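PDB 2O5F: putative Nudix hydrolase DR_0079 from Deinococcus radiodurans, which hydrolyses nucleoside di- and triphosphates to monophosphates in a magnesium-dependent manner, with a marked preference for CDP and CTP. Local coordinates for residues A[11-14]-A[15-19]; A[82-85]-A[86-90]; A[139-142]-A[143-146]; A[159-162]-A[163-167]. All blocks are in the same frame, centred on the assembly; numbering follows the deposited sequence.

Interaction 1. Residues A[11-14]-A[15-19]; sequences LVNE and RDEVV
N13 and E17 close the end of a β hairpin in which strands 8-12 and 18-23 are joined by a type I turn running from N13 to D16. D16 then takes a left-handed backbone conformation, as expected of a type I turn with a G1 bulge.

Among the backbone hydrogen bonds, D16 N returns to N13 O across the turn, N13 N gives to E17 O, and V19 N gives to L11 O at 2.8 Å. Between the last two, V12 and V18 form an antiparallel non-hydrogen-bonded pair, their CA atoms 4.3 Å apart.

Apolar contacts are modest and suit the branched strand residues: V12 CG1 comes within 4.3 Å of V18 CG2, and L11 CB within 4.1 Å of V19 CG2. On the V12 side of the hairpin, D16 runs alongside V12, while its carboxylate is held by the Y78 hydroxyl.

Polar side-chain bonds centre on N13, whose short amide suits the first position of the turn. With CG lodged between backbone N and carbonyl carbon (chi1 61°), OD1 swings back over the turn and accepts two amides, R15 N at 2.7 Å in an Asx turn and E17 N at 2.9 Å, arriving from opposite faces of the amide plane. At its other end, ND2 donates within the amide plane to E17 OE2 at 2.8 Å, a nearly straight bond of 169° that meets the anti side of the carboxylate.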
loop_
_atom_site.group_PDB
_atom_site.type_symbol
_atom_site.label_atom_id
_atom_site.label_comp_id
_atom_site.label_asym_id
_atom_site.label_seq_id
_atom_site.Cartn_x
_atom_site.Cartn_y
_atom_site.Cartn_z
ATOM N N LEU A 11 -7.352 -10.609 13.121
ATOM C CA LEU A 11 -7.810 -11.616 12.172
ATOM C C LEU A 11 -9.211 -11.169 11.760
ATOM O O LEU A 11 -10.002 -10.748 12.604
ATOM C CB LEU A 11 -7.882 -13.003 12.825
ATOM C CG LEU A 11 -6.575 -13.754 13.088
ATOM C CD1 LEU A 11 -6.847 -14.959 13.989
ATOM C CD2 LEU A 11 -5.957 -14.198 11.760
ATOM N N VAL A 12 -9.517 -11.249 10.469
ATOM C CA VAL A 12 -10.827 -10.833 9.981
ATOM C C VAL A 12 -11.471 -11.906 9.116
ATOM O O VAL A 12 -10.776 -12.741 8.528
ATOM C CB VAL A 12 -10.723 -9.509 9.162
ATOM C CG1 VAL A 12 -10.188 -8.397 10.037
ATOM C CG2 VAL A 12 -9.824 -9.712 7.947
ATOM N N ASN A 13 -12.802 -11.887 9.059
ATOM C CA ASN A 13 -13.558 -12.843 8.251
ATOM C C ASN A 13 -13.846 -12.260 6.869
ATOM O O ASN A 13 -13.338 -11.195 6.519
ATOM C CB ASN A 13 -14.887 -13.221 8.933
ATOM C CG ASN A 13 -15.815 -12.025 9.138
ATOM O OD1 ASN A 13 -15.752 -11.034 8.414
ATOM N ND2 ASN A 13 -16.698 -12.133 10.121
ATOM N N GLU A 14 -14.668 -12.961 6.092
ATOM C CA GLU A 14 -15.034 -12.520 4.750
ATOM C C GLU A 14 -15.696 -11.150 4.682
ATOM O O GLU A 14 -15.679 -10.492 3.639
ATOM C CB GLU A 14 -15.957 -13.543 4.083
ATOM C CG GLU A 14 -15.239 -14.712 3.450
ATOM C CD GLU A 14 -14.677 -15.697 4.456
ATOM O OE1 GLU A 14 -13.888 -16.574 4.032
ATOM O OE2 GLU A 14 -15.028 -15.607 5.655
ATOM N N ARG A 15 -16.299 -10.733 5.786
ATOM C CA ARG A 15 -16.982 -9.441 5.852
ATOM C C ARG A 15 -16.063 -8.356 6.415
ATOM O O ARG A 15 -16.488 -7.218 6.641
ATOM C CB ARG A 15 -18.224 -9.560 6.740
ATOM C CG ARG A 15 -19.324 -10.464 6.197
ATOM C CD ARG A 15 -19.964 -9.860 4.959
ATOM N NE ARG A 15 -21.245 -10.481 4.609
ATOM C CZ ARG A 15 -21.401 -11.756 4.262
ATOM N NH1 ARG A 15 -20.358 -12.570 4.215
ATOM N NH2 ARG A 15 -22.605 -12.217 3.953
ATOM N N ASP A 16 -14.803 -8.718 6.629
ATOM C CA ASP A 16 -13.806 -7.813 7.185
ATOM C C ASP A 16 -14.185 -7.453 8.614
ATOM O O ASP A 16 -14.051 -6.308 9.045
ATOM C CB ASP A 16 -13.661 -6.543 6.334
ATOM C CG ASP A 16 -12.444 -5.718 6.728
ATOM O OD1 ASP A 16 -11.430 -6.314 7.139
ATOM O OD2 ASP A 16 -12.486 -4.476 6.620
ATOM N N GLU A 17 -14.676 -8.453 9.339
ATOM C CA GLU A 17 -15.052 -8.291 10.736
ATOM C C GLU A 17 -13.978 -9.002 11.543
ATOM O O GLU A 17 -13.559 -10.097 11.185
ATOM C CB GLU A 17 -16.417 -8.931 11.003
ATOM C CG GLU A 17 -17.572 -8.199 10.344
ATOM C CD GLU A 17 -18.848 -9.018 10.289
ATOM O OE1 GLU A 17 -19.910 -8.427 9.991
ATOM O OE2 GLU A 17 -18.797 -10.248 10.523
ATOM N N VAL A 18 -13.531 -8.369 12.622
ATOM C CA VAL A 18 -12.496 -8.939 13.477
ATOM C C VAL A 18 -13.002 -10.154 14.246
ATOM O O VAL A 18 -14.023 -10.081 14.927
ATOM C CB VAL A 18 -11.987 -7.898 14.490
ATOM C CG1 VAL A 18 -10.886 -8.503 15.353
ATOM C CG2 VAL A 18 -11.474 -6.667 13.748
ATOM N N VAL A 19 -12.267 -11.258 14.146
ATOM C CA VAL A 19 -12.632 -12.506 14.814
ATOM C C VAL A 19 -11.508 -13.090 15.671
ATOM O O VAL A 19 -11.604 -14.227 16.134
ATOM C CB VAL A 19 -13.048 -13.578 13.784
ATOM C CG1 VAL A 19 -14.282 -13.117 13.017
ATOM C CG2 VAL A 19 -11.898 -13.840 12.818
#

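Interaction 2. Residues A[82-85]-A[86-90]; sequences FRRE and AREEL
Two acidic side chains one helical turn apart come together at their carboxylates while lying side by side: E85 OE2 is only 2.5 Å from E88 OE1, the two carboxylate planes turned 62° against each other. E85 gets there by folding at chi2 (-75°), whereas E88 sets CG between its backbone N and carbonyl carbon (chi1 69°) and then runs straight.

R84 brings positive charge to this acidic cluster. Its NH1 makes a salt bridge to E85 OE1, with a weak hydrogen bond of 3.1 Å, and a longer one to E88 OE1 at 3.5 Å, which sits at the edge of the guanidinium. The rest of that group is directed elsewhere, NE to E76 and NH2 to A71 O, so the arginine is fixed from several directions and is likely to offset part of the negative charge.

A third acid, E89, angles across E85, the two OE2 atoms 3.5 Å apart; its OE1 is tied to G69 N. R83 and R87 lie side by side on another flank, each with an acidic partner beyond it, D95 and E93. A86, small enough to pack closely, sets CB 4.4 Å from F82 CE1.

Backbone bonds of i to i+4 spacing, such as E89 N to E85 O at 2.9 Å, keep the helix regular, so that residues three and four apart fall on the same side. R84, E85, E88 and E89 supply the RExxEE signature of the Nudix box, in which E85 and E89 are inferred magnesium ligands.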
loop_
_atom_site.group_PDB
_atom_site.type_symbol
_atom_site.label_atom_id
_atom_site.label_comp_id
_atom_site.label_asym_id
_atom_site.label_seq_id
_atom_site.Cartn_x
_atom_site.Cartn_y
_atom_site.Cartn_z
ATOM N N PHE A 82 -2.514 3.924 8.041
ATOM C CA PHE A 82 -2.091 4.747 6.917
ATOM C C PHE A 82 -1.208 5.877 7.432
ATOM O O PHE A 82 -0.093 6.071 6.944
ATOM C CB PHE A 82 -3.334 5.288 6.190
ATOM C CG PHE A 82 -3.036 6.256 5.073
ATOM C CD1 PHE A 82 -1.906 6.115 4.278
ATOM C CD2 PHE A 82 -3.915 7.302 4.804
ATOM C CE1 PHE A 82 -1.655 7.002 3.231
ATOM C CE2 PHE A 82 -3.673 8.192 3.762
ATOM C CZ PHE A 82 -2.537 8.040 2.972
ATOM N N ARG A 83 -1.694 6.608 8.432
ATOM C CA ARG A 83 -0.918 7.711 8.986
ATOM C C ARG A 83 0.437 7.229 9.498
ATOM O O ARG A 83 1.456 7.898 9.317
ATOM C CB ARG A 83 -1.678 8.394 10.127
ATOM C CG ARG A 83 -0.920 9.579 10.703
ATOM C CD ARG A 83 -1.716 10.318 11.763
ATOM N NE ARG A 83 -2.896 10.990 11.222
ATOM C CZ ARG A 83 -4.125 10.484 11.246
ATOM N NH1 ARG A 83 -4.349 9.293 11.787
ATOM N NH2 ARG A 83 -5.134 11.175 10.735
ATOM N N ARG A 84 0.446 6.061 10.130
ATOM C CA ARG A 84 1.675 5.496 10.672
ATOM C C ARG A 84 2.684 5.105 9.594
ATOM O O ARG A 84 3.857 5.469 9.678
ATOM C CB ARG A 84 1.340 4.283 11.555
ATOM C CG ARG A 84 2.550 3.530 12.097
ATOM C CD ARG A 84 2.132 2.392 13.033
ATOM N NE ARG A 84 1.179 1.455 12.430
ATOM C CZ ARG A 84 1.467 0.609 11.444
ATOM N NH1 ARG A 84 2.688 0.570 10.925
ATOM N NH2 ARG A 84 0.536 -0.214 10.985
ATOM N N GLU A 85 2.238 4.365 8.585
ATOM C CA GLU A 85 3.133 3.937 7.509
ATOM C C GLU A 85 3.643 5.115 6.671
ATOM O O GLU A 85 4.797 5.126 6.254
ATOM C CB GLU A 85 2.432 2.928 6.595
ATOM C CG GLU A 85 2.073 1.599 7.259
ATOM C CD GLU A 85 3.274 0.681 7.467
ATOM O OE1 GLU A 85 3.090 -0.425 8.023
ATOM O OE2 GLU A 85 4.402 1.060 7.080
ATOM N N ALA A 86 2.782 6.093 6.421
ATOM C CA ALA A 86 3.179 7.255 5.638
ATOM C C ALA A 86 4.304 8.008 6.330
ATOM O O ALA A 86 5.239 8.470 5.683
ATOM C CB ALA A 86 1.987 8.189 5.417
ATOM N N ARG A 87 4.227 8.144 7.645
ATOM C CA ARG A 87 5.286 8.867 8.327
ATOM C C ARG A 87 6.563 8.053 8.502
ATOM O O ARG A 87 7.657 8.602 8.411
ATOM C CB ARG A 87 4.793 9.399 9.672
ATOM C CG ARG A 87 4.401 8.352 10.671
ATOM C CD ARG A 87 3.517 8.987 11.725
ATOM N NE ARG A 87 4.067 10.252 12.202
ATOM C CZ ARG A 87 3.360 11.152 12.878
ATOM N NH1 ARG A 87 2.080 10.918 13.149
ATOM N NH2 ARG A 87 3.930 12.282 13.284
ATOM N N GLU A 88 6.448 6.746 8.727
ATOM C CA GLU A 88 7.654 5.944 8.894
ATOM C C GLU A 88 8.369 5.598 7.586
ATOM O O GLU A 88 9.578 5.392 7.583
ATOM C CB GLU A 88 7.354 4.657 9.664
ATOM C CG GLU A 88 6.503 3.658 8.918
ATOM C CD GLU A 88 6.345 2.348 9.674
ATOM O OE1 GLU A 88 5.618 1.464 9.176
ATOM O OE2 GLU A 88 6.948 2.197 10.760
ATOM N N GLU A 89 7.638 5.541 6.476
ATOM C CA GLU A 89 8.257 5.211 5.197
ATOM C C GLU A 89 8.575 6.433 4.334
ATOM O O GLU A 89 9.610 6.472 3.669
ATOM C CB GLU A 89 7.360 4.264 4.389
ATOM C CG GLU A 89 6.955 2.980 5.119
ATOM C CD GLU A 89 6.083 2.069 4.266
ATOM O OE1 GLU A 89 5.076 2.554 3.693
ATOM O OE2 GLU A 89 6.392 0.859 4.181
ATOM N N LEU A 90 7.693 7.427 4.341
ATOM C CA LEU A 90 7.898 8.608 3.503
ATOM C C LEU A 90 8.119 9.893 4.281
ATOM O O LEU A 90 8.335 10.945 3.680
ATOM C CB LEU A 90 6.690 8.805 2.579
ATOM C CG LEU A 90 6.264 7.681 1.624
ATOM C CD1 LEU A 90 5.170 8.220 0.694
ATOM C CD2 LEU A 90 7.451 7.198 0.792
#

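Interaction 3. Residues A[139-142]-A[143-146]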
loop_
_atom_site.group_PDB
_atom_site.type_symbol
_atom_site.label_atom_id
_atom_site.label_comp_id
_atom_site.label_asym_id
_atom_site.label_seq_id
_atom_site.Cartn_x
_atom_site.Cartn_y
_atom_site.Cartn_z
ATOM N N TRP A 139 8.821 9.252 -10.266
ATOM C CA TRP A 139 7.465 9.589 -10.666
ATOM C C TRP A 139 7.244 8.871 -11.989
ATOM O O TRP A 139 8.004 9.047 -12.943
ATOM C CB TRP A 139 7.311 11.099 -10.832
ATOM C CG TRP A 139 7.355 11.842 -9.521
ATOM C CD1 TRP A 139 8.420 12.471 -8.975
ATOM C CD2 TRP A 139 6.261 12.022 -8.607
ATOM N NE1 TRP A 139 8.064 13.044 -7.767
ATOM C CE2 TRP A 139 6.743 12.784 -7.524
ATOM C CE3 TRP A 139 4.919 11.613 -8.607
ATOM C CZ2 TRP A 139 5.930 13.153 -6.445
ATOM C CZ3 TRP A 139 4.108 11.976 -7.533
ATOM C CH2 TRP A 139 4.620 12.743 -6.467
ATOM N N LEU A 140 6.214 8.047 -12.036
ATOM C CA LEU A 140 5.930 7.286 -13.233
ATOM C C LEU A 140 4.457 7.302 -13.549
ATOM O O LEU A 140 3.611 7.332 -12.654
ATOM C CB LEU A 140 6.357 5.829 -13.054
ATOM C CG LEU A 140 7.814 5.474 -12.768
ATOM C CD1 LEU A 140 7.882 3.993 -12.427
ATOM C CD2 LEU A 140 8.700 5.800 -13.969
ATOM N N THR A 141 4.156 7.281 -14.836
ATOM C CA THR A 141 2.777 7.239 -15.268
ATOM C C THR A 141 2.343 5.791 -15.074
ATOM O O THR A 141 3.163 4.878 -15.135
ATOM C CB THR A 141 2.652 7.599 -16.744
ATOM O OG1 THR A 141 3.314 6.600 -17.534
ATOM C CG2 THR A 141 3.293 8.948 -17.003
ATOM N N PRO A 142 1.051 5.564 -14.818
ATOM C CA PRO A 142 0.570 4.191 -14.629
ATOM C C PRO A 142 0.895 3.313 -15.836
ATOM O O PRO A 142 1.176 2.125 -15.690
ATOM C CB PRO A 142 -0.924 4.377 -14.443
ATOM C CG PRO A 142 -0.983 5.694 -13.700
ATOM C CD PRO A 142 0.008 6.542 -14.466
ATOM N N GLU A 143 0.855 3.909 -17.027
ATOM C CA GLU A 143 1.147 3.187 -18.268
ATOM C C GLU A 143 2.570 2.629 -18.288
ATOM O O GLU A 143 2.794 1.454 -18.607
ATOM C CB GLU A 143 0.967 4.117 -19.469
ATOM C CG GLU A 143 1.243 3.445 -20.805
ATOM C CD GLU A 143 1.299 4.430 -21.957
ATOM O OE1 GLU A 143 2.302 5.169 -22.065
ATOM O OE2 GLU A 143 0.333 4.472 -22.748
ATOM N N HIS A 144 3.534 3.485 -17.968
ATOM C CA HIS A 144 4.939 3.083 -17.937
ATOM C C HIS A 144 5.188 2.062 -16.825
ATOM O O HIS A 144 5.942 1.104 -17.003
ATOM C CB HIS A 144 5.840 4.307 -17.722
ATOM C CG HIS A 144 6.030 5.147 -18.947
ATOM N ND1 HIS A 144 6.617 6.392 -18.912
ATOM C CD2 HIS A 144 5.719 4.915 -20.247
ATOM C CE1 HIS A 144 6.657 6.894 -20.134
ATOM N NE2 HIS A 144 6.119 6.017 -20.961
ATOM N N LEU A 145 4.557 2.274 -15.676
ATOM C CA LEU A 145 4.729 1.356 -14.557
ATOM C C LEU A 145 4.233 -0.041 -14.924
ATOM O O LEU A 145 4.934 -1.040 -14.724
ATOM C CB LEU A 145 3.964 1.854 -13.330
ATOM C CG LEU A 145 3.929 0.899 -12.130
ATOM C CD1 LEU A 145 5.362 0.577 -11.678
ATOM C CD2 LEU A 145 3.144 1.544 -10.980
ATOM N N LEU A 146 3.013 -0.111 -15.446
ATOM C CA LEU A 146 2.433 -1.396 -15.838
ATOM C C LEU A 146 3.284 -2.066 -16.924
ATOM O O LEU A 146 3.450 -3.300 -16.937
ATOM C CB LEU A 146 0.992 -1.192 -16.328
ATOM C CG LEU A 146 -0.008 -0.841 -15.218
ATOM C CD1 LEU A 146 -1.395 -0.582 -15.809
ATOM C CD2 LEU A 146 -0.068 -2.011 -14.229
HETATM O O HOH W 1 2.839 7.346 -20.203
HETATM O O HOH W 2 6.671 7.841 -16.535
#
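Just past strand 136-140 the backbone passes from extended angles at T141 to helical ones at P142, and T141 O and P142 O accept from L145 N and L146 N, the first of these bonds at 3.0 Å. T141 stands at the N-cap of helix 142-151. Its OG1, placed between the backbone N and the carbonyl carbon by a chi1 of 65°, reaches H144 N at 3.2 Å in a fairly straight bond (163°). The same oxygen lies over one face of the H144 imidazole, 3.4 Å from its CG. P142 suits the first helical position: the first turn offers its nitrogen no acceptor within the helix, so proline's missing N-H costs nothing, and the ring restricts phi.

This is a threonine-capped strand-to-helix junction of the Nudix domain, helix 142-151 packing against helix 159-166 through P142, L145 and L146 on V163.

Two waters extend the cap. Water 1 bonds to T141 OG1 at 2.8 Å, donates to E143 OE1, and sits 3.6 Å above the H144 ring centre. Water 2 links T141 N with H144 ND1, the latter at 2.8 Å. Replacing T141 by an alanine removes the hydroxyl, and would probably leave H144 N without its capping acceptor and water 1 without one of its partners.

On the buried side L140 and L145 bring their CD1 methyls together at 4.3 Å. With CG anti to the backbone N (chi1 173°), L145 directs its methyls to L140, L64 and I50.

Interaction 4. Residues A[159-162]-A[163-167]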
loop_
_atom_site.group_PDB
_atom_site.type_symbol
_atom_site.label_atom_id
_atom_site.label_comp_id
_atom_site.label_asym_id
_atom_site.label_seq_id
_atom_site.Cartn_x
_atom_site.Cartn_y
_atom_site.Cartn_z
ATOM N N LEU A 159 0.934 -4.828 -6.799
ATOM C CA LEU A 159 1.090 -3.502 -7.382
ATOM C C LEU A 159 0.348 -3.332 -8.703
ATOM O O LEU A 159 -0.441 -2.409 -8.846
ATOM C CB LEU A 159 2.574 -3.179 -7.565
ATOM C CG LEU A 159 2.895 -1.810 -8.168
ATOM C CD1 LEU A 159 2.235 -0.698 -7.349
ATOM C CD2 LEU A 159 4.405 -1.625 -8.206
ATOM N N ALA A 160 0.595 -4.223 -9.660
ATOM C CA ALA A 160 -0.057 -4.131 -10.959
ATOM C C ALA A 160 -1.582 -4.118 -10.843
ATOM O O ALA A 160 -2.241 -3.255 -11.431
ATOM C CB ALA A 160 0.390 -5.276 -11.865
ATOM N N GLU A 161 -2.140 -5.063 -10.089
ATOM C CA GLU A 161 -3.592 -5.145 -9.921
ATOM C C GLU A 161 -4.166 -3.888 -9.252
ATOM O O GLU A 161 -5.239 -3.416 -9.636
ATOM C CB GLU A 161 -3.974 -6.405 -9.121
ATOM C CG GLU A 161 -5.476 -6.525 -8.803
ATOM C CD GLU A 161 -5.896 -7.924 -8.329
ATOM O OE1 GLU A 161 -5.029 -8.719 -7.921
ATOM O OE2 GLU A 161 -7.105 -8.228 -8.353
ATOM N N LEU A 162 -3.460 -3.346 -8.261
ATOM C CA LEU A 162 -3.942 -2.135 -7.592
ATOM C C LEU A 162 -3.988 -0.953 -8.553
ATOM O O LEU A 162 -4.932 -0.147 -8.530
ATOM C CB LEU A 162 -3.051 -1.773 -6.401
ATOM C CG LEU A 162 -3.256 -2.615 -5.141
ATOM C CD1 LEU A 162 -2.278 -2.158 -4.061
ATOM C CD2 LEU A 162 -4.706 -2.448 -4.644
ATOM N N VAL A 163 -2.967 -0.843 -9.397
ATOM C CA VAL A 163 -2.911 0.248 -10.365
ATOM C C VAL A 163 -4.041 0.117 -11.380
ATOM O O VAL A 163 -4.716 1.099 -11.703
ATOM C CB VAL A 163 -1.559 0.273 -11.109
ATOM C CG1 VAL A 163 -1.609 1.264 -12.274
ATOM C CG2 VAL A 163 -0.455 0.658 -10.145
ATOM N N ARG A 164 -4.252 -1.097 -11.882
ATOM C CA ARG A 164 -5.314 -1.323 -12.851
ATOM C C ARG A 164 -6.705 -1.126 -12.248
ATOM O O ARG A 164 -7.574 -0.513 -12.870
ATOM C CB ARG A 164 -5.206 -2.729 -13.457
ATOM C CG ARG A 164 -4.043 -2.894 -14.422
ATOM C CD ARG A 164 -4.191 -4.147 -15.267
ATOM N NE ARG A 164 -3.333 -4.090 -16.449
ATOM C CZ ARG A 164 -2.075 -4.514 -16.485
ATOM N NH1 ARG A 164 -1.516 -5.041 -15.404
ATOM N NH2 ARG A 164 -1.370 -4.395 -17.601
ATOM N N ARG A 165 -6.928 -1.628 -11.040
ATOM C CA ARG A 165 -8.243 -1.479 -10.422
ATOM C C ARG A 165 -8.533 -0.059 -9.947
ATOM O O ARG A 165 -9.680 0.387 -9.986
ATOM C CB ARG A 165 -8.404 -2.448 -9.248
ATOM C CG ARG A 165 -8.593 -3.901 -9.653
ATOM C CD ARG A 165 -8.669 -4.793 -8.428
ATOM N NE ARG A 165 -8.882 -6.201 -8.766
ATOM C CZ ARG A 165 -10.041 -6.715 -9.164
ATOM N NH1 ARG A 165 -11.109 -5.942 -9.277
ATOM N NH2 ARG A 165 -10.131 -8.009 -9.447
ATOM N N CYS A 166 -7.505 0.656 -9.507
ATOM C CA CYS A 166 -7.703 2.015 -9.011
ATOM C C CYS A 166 -7.632 3.103 -10.073
ATOM O O CYS A 166 -8.250 4.160 -9.922
ATOM C CB CYS A 166 -6.698 2.326 -7.901
ATOM S SG CYS A 166 -6.906 1.319 -6.412
ATOM N N TYR A 167 -6.871 2.860 -11.133
ATOM C CA TYR A 167 -6.742 3.842 -12.206
ATOM C C TYR A 167 -7.088 3.227 -13.565
ATOM O O TYR A 167 -6.229 2.657 -14.235
ATOM C CB TYR A 167 -5.318 4.416 -12.248
ATOM C CG TYR A 167 -4.890 5.124 -10.973
ATOM C CD1 TYR A 167 -4.182 4.450 -9.978
ATOM C CD2 TYR A 167 -5.224 6.457 -10.752
ATOM C CE1 TYR A 167 -3.819 5.091 -8.789
ATOM C CE2 TYR A 167 -4.871 7.105 -9.571
ATOM C CZ TYR A 167 -4.170 6.416 -8.593
ATOM O OH TYR A 167 -3.846 7.052 -7.415
#
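E161 and R165, four residues apart, run alongside each other as a salt bridge on one flank of helix 159-166. The glutamate starts with CG opposite the backbone nitrogen (chi1 176°) and stays extended; the arginine places CG on the other side, opposite the carbonyl carbon, and is straight from there to NE. These two courses bring the carboxylate beside the guanidinium, and E161 OE2 presents its anti lone pair to R165 NE at 2.7 Å, lying near the guanidinium plane at its edge. A weak bond of 3.2 Å from R165 NH2 to the same OE2 adds to the grip, and the carboxylate and guanidinium planes are 32° apart. E161 OE1 is taken by the T111 hydroxyl. A leucine at E161 would probably leave R165 NE and NH2 without their acceptor and the T111 hydroxyl without its partner, the arginine then being likelier to swing away.

This amphipathic helix lies against the mixed β-sheet of the Nudix fold, L162 touching N38 and F105, with L159 and V163 on F40. V163 CG2 stands 4.1 Å from L159 CD1, and A160 meets I149 of helix 142-151.

R164 keeps its aliphatic stem straight and brings NH1 within 4.0 Å of A160 CB, at the edge of the guanidinium; the alanine, with a single methyl, admits that approach. C166 turns SG toward L162 O, 3.2 Å away, while C166 N bonds to that carbonyl at 2.9 Å.

The four contacts follow one another along the chain without nesting. Only interactions 3 and 4 touch: L145 CD2 packs on V163 CG2 at 3.8 Å, and L146 CD2 on R164 NH1 at 3.6 Å, joining two helices that are consecutive in the chain. Interaction 2 carries the inferred magnesium ligands. It lies across the chain's centre from interaction 4, their centres about 21 Å apart, yet the side chain of L162 is about 12 Å from that of E89. Interaction 3 comes within about 8 Å of interaction 2 at the nearest atoms. The hairpin of interaction 1 is peripheral, its centre about 24 Å from that of interaction 2 and 33 Å from that of interaction 3.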